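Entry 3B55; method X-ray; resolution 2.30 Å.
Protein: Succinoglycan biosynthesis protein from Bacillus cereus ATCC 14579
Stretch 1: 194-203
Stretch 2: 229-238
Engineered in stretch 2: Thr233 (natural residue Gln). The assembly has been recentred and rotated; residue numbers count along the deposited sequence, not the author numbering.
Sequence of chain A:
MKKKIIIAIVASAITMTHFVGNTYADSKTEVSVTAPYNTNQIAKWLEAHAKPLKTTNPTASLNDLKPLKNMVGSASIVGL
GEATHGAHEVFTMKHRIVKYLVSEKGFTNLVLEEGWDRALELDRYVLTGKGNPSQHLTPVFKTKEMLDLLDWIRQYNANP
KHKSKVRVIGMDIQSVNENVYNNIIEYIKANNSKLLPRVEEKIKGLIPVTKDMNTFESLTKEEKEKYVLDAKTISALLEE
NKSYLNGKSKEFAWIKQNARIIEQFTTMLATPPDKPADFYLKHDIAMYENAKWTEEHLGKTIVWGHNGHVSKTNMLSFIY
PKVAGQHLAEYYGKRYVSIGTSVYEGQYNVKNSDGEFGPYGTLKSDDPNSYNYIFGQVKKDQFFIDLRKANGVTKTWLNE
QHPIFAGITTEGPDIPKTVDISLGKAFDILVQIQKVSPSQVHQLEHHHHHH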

# COMPACT_ATOMS: atom_id res chain seq x y z
N LYS A 194 -17.39 31.49 10.73
CA LYS A 194 -16.99 32.20 11.94
C LYS A 194 -15.75 31.56 12.57
O LYS A 194 -14.97 32.24 13.24
CB LYS A 194 -18.14 32.21 12.94
CG LYS A 194 -17.94 33.14 14.13
CD LYS A 194 -19.16 33.15 15.04
CE LYS A 194 -19.08 34.29 16.06
NZ LYS A 194 -19.18 33.79 17.46
N LEU A 195 -15.57 30.26 12.34
CA LEU A 195 -14.44 29.52 12.90
C LEU A 195 -13.11 29.70 12.17
O LEU A 195 -12.05 29.41 12.73
CB LEU A 195 -14.76 28.02 12.94
CG LEU A 195 -15.60 27.43 14.07
CD1 LEU A 195 -15.71 25.93 13.85
CD2 LEU A 195 -14.96 27.73 15.43
N LEU A 196 -13.15 30.17 10.93
CA LEU A 196 -11.94 30.33 10.13
C LEU A 196 -10.75 31.03 10.80
O LEU A 196 -9.61 30.61 10.62
CB LEU A 196 -12.26 31.03 8.81
CG LEU A 196 -11.17 30.86 7.75
CD1 LEU A 196 -10.99 29.37 7.44
CD2 LEU A 196 -11.53 31.62 6.49
N PRO A 197 -10.98 32.12 11.55
CA PRO A 197 -9.85 32.80 12.18
C PRO A 197 -9.01 31.90 13.10
O PRO A 197 -7.78 31.99 13.11
CB PRO A 197 -10.52 33.95 12.93
CG PRO A 197 -11.67 34.28 12.03
CD PRO A 197 -12.22 32.90 11.74
N ARG A 198 -9.69 31.04 13.85
CA ARG A 198 -9.04 30.12 14.79
C ARG A 198 -8.16 29.08 14.09
O ARG A 198 -7.37 28.40 14.74
CB ARG A 198 -10.11 29.38 15.60
CG ARG A 198 -11.15 30.26 16.29
CD ARG A 198 -10.75 30.63 17.71
NE ARG A 198 -11.84 30.37 18.64
CZ ARG A 198 -12.14 29.17 19.13
NH1 ARG A 198 -11.42 28.11 18.78
NH2 ARG A 198 -13.16 29.03 19.96
N VAL A 199 -8.29 28.96 12.77
CA VAL A 199 -7.51 27.97 12.02
C VAL A 199 -6.66 28.54 10.87
O VAL A 199 -5.53 28.09 10.64
CB VAL A 199 -8.45 26.86 11.45
CG1 VAL A 199 -8.91 27.21 10.03
CG2 VAL A 199 -7.77 25.52 11.49
N GLU A 200 -7.21 29.53 10.18
CA GLU A 200 -6.60 30.20 9.04
C GLU A 200 -5.08 30.31 8.95
O GLU A 200 -4.51 29.96 7.92
CB GLU A 200 -7.26 31.57 8.88
CG GLU A 200 -6.33 32.77 8.70
CD GLU A 200 -5.54 32.73 7.41
OE1 GLU A 200 -6.06 32.19 6.41
OE2 GLU A 200 -4.41 33.24 7.39
N GLU A 201 -4.39 30.82 9.97
CA GLU A 201 -2.94 30.89 9.81
C GLU A 201 -2.14 29.88 10.61
O GLU A 201 -0.92 29.98 10.69
CB GLU A 201 -2.40 32.30 10.06
CG GLU A 201 -2.37 32.76 11.47
CD GLU A 201 -2.25 34.27 11.53
OE1 GLU A 201 -2.48 34.92 10.49
OE2 GLU A 201 -1.92 34.81 12.61
N LYS A 202 -2.83 28.93 11.23
CA LYS A 202 -2.15 27.87 11.92
C LYS A 202 -1.78 27.01 10.72
O LYS A 202 -0.66 26.51 10.59
CB LYS A 202 -3.12 27.11 12.82
CG LYS A 202 -2.99 27.45 14.31
CD LYS A 202 -4.17 26.88 15.10
CE LYS A 202 -4.28 27.52 16.48
NZ LYS A 202 -3.11 27.20 17.36
N ILE A 203 -2.74 26.91 9.80
CA ILE A 203 -2.57 26.15 8.57
C ILE A 203 -1.65 26.91 7.62
O ILE A 203 -0.91 26.31 6.83
CB ILE A 203 -3.95 25.91 7.85
CG1 ILE A 203 -4.32 27.10 6.97
CG2 ILE A 203 -5.04 25.67 8.87
CD1 ILE A 203 -3.99 26.90 5.51
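Stretch 2 229-238: LDAKTISALL

How does stretch 2 run relative to stretch 1? Residues 229-238 are helical throughout, each amide from Thr233 to Leu238 bonding to the carbonyl four residues earlier. Stretch 1 starts with a 3-10 segment at Lys194 and Leu195 and passes into a helix that continues beyond Ile203. The two helices run roughly antiparallel, with 150° between their N-to-C directions, a signed crossing angle of -150° and axes 10.0 Å apart at closest approach. Ascending numbers in stretch 1 therefore meet descending numbers in stretch 2.

What does the beginning of stretch 1 meet? It meets Leu237, whose CB points toward stretch 1 with chi1 at 179° (t) and chi2 at 155° (t). Leu195 CD1 lies 3.8 Å from Leu237 CD2, and Arg198 CB lies 3.3 Å from Leu237 CD1, so this one leucine touches both residues.

Which residues pack near the middle? Val199 sits opposite Ile234, their CA atoms 6.2 Å apart, and Val199 CG2 reaches Ile234 CG1 at 3.6 Å. Ile234 is in the m, t rotamer; its CB points sideways, but the end of its side chain comes nearer to stretch 1.

How does the contact finish at Lys202 and Ile203? The CA atoms of Lys202 and Asp230 are 6.0 Å apart, and the lysine side chain extends across the helix of stretch 2. Lys202 CE lies 3.3 Å from CG2 of Thr233, an engineered residue, while Lys202 NZ forms a long salt bridge of 3.9 Å with Asp230 OD1. No direct hydrogen bond joins the stretches, but a water bridges them, donating to Lys202 O at 2.7 Å and to Asp230 OD2 at 2.4 Å. Last, Ile203 CG2 packs 3.5 Å from Ile234 CD1, extending the apolar contact begun at Val199.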

# COMPACT_ATOMS: atom_id res chain seq x y z
N LEU A 229 1.68 20.88 17.79
CA LEU A 229 0.59 21.44 18.58
C LEU A 229 -0.41 22.18 17.72
O LEU A 229 -1.60 22.19 18.02
CB LEU A 229 1.12 22.40 19.65
CG LEU A 229 1.05 21.81 21.05
CD1 LEU A 229 -0.40 21.50 21.42
CD2 LEU A 229 1.88 20.55 21.08
N ASP A 230 0.07 22.80 16.65
CA ASP A 230 -0.83 23.51 15.75
C ASP A 230 -1.78 22.52 15.10
O ASP A 230 -2.96 22.80 14.93
CB ASP A 230 -0.05 24.26 14.67
CG ASP A 230 0.63 25.52 15.20
OD1 ASP A 230 0.42 25.87 16.38
OD2 ASP A 230 1.37 26.16 14.43
N ALA A 231 -1.26 21.35 14.73
CA ALA A 231 -2.07 20.31 14.10
C ALA A 231 -3.09 19.74 15.09
O ALA A 231 -4.27 19.58 14.75
CB ALA A 231 -1.17 19.19 13.56
N LYS A 232 -2.63 19.45 16.30
CA LYS A 232 -3.52 18.91 17.34
C LYS A 232 -4.66 19.89 17.56
O LYS A 232 -5.82 19.49 17.69
CB LYS A 232 -2.77 18.72 18.65
CG LYS A 232 -1.95 17.45 18.72
CD LYS A 232 -1.28 17.29 20.08
CE LYS A 232 -0.52 15.96 20.18
NZ LYS A 232 0.21 15.82 21.47
N THR A 233 -4.32 21.17 17.60
CA THR A 233 -5.29 22.22 17.80
C THR A 233 -6.31 22.30 16.66
O THR A 233 -7.49 22.51 16.91
CB THR A 233 -4.59 23.59 17.96
OG1 THR A 233 -4.02 23.67 19.27
CG2 THR A 233 -5.56 24.73 17.75
N ILE A 234 -5.86 22.15 15.42
CA ILE A 234 -6.78 22.20 14.29
C ILE A 234 -7.80 21.08 14.40
O ILE A 234 -9.00 21.31 14.25
CB ILE A 234 -6.03 22.07 12.95
CG1 ILE A 234 -5.19 23.33 12.71
CG2 ILE A 234 -7.02 21.86 11.82
CD1 ILE A 234 -4.46 23.35 11.39
N SER A 235 -7.33 19.87 14.68
CA SER A 235 -8.21 18.72 14.84
C SER A 235 -9.13 18.92 16.03
O SER A 235 -10.32 18.60 15.97
CB SER A 235 -7.39 17.44 15.04
OG SER A 235 -6.75 17.07 13.84
N ALA A 236 -8.57 19.44 17.12
CA ALA A 236 -9.37 19.69 18.31
C ALA A 236 -10.46 20.70 17.99
O ALA A 236 -11.59 20.58 18.46
CB ALA A 236 -8.48 20.22 19.44
N LEU A 237 -10.14 21.70 17.17
CA LEU A 237 -11.13 22.71 16.81
C LEU A 237 -12.31 22.11 16.05
O LEU A 237 -13.46 22.45 16.30
CB LEU A 237 -10.49 23.82 15.98
CG LEU A 237 -11.47 24.91 15.54
CD1 LEU A 237 -10.73 26.20 15.29
CD2 LEU A 237 -12.23 24.47 14.30
N LEU A 238 -12.02 21.23 15.10
CA LEU A 238 -13.08 20.61 14.33
C LEU A 238 -13.95 19.71 15.20
O LEU A 238 -15.17 19.63 15.01
CB LEU A 238 -12.48 19.80 13.18
CG LEU A 238 -11.80 20.61 12.07
CD1 LEU A 238 -11.01 19.68 11.17
CD2 LEU A 238 -12.85 21.37 11.27
O HOH W 1 1.40 27.08 12.18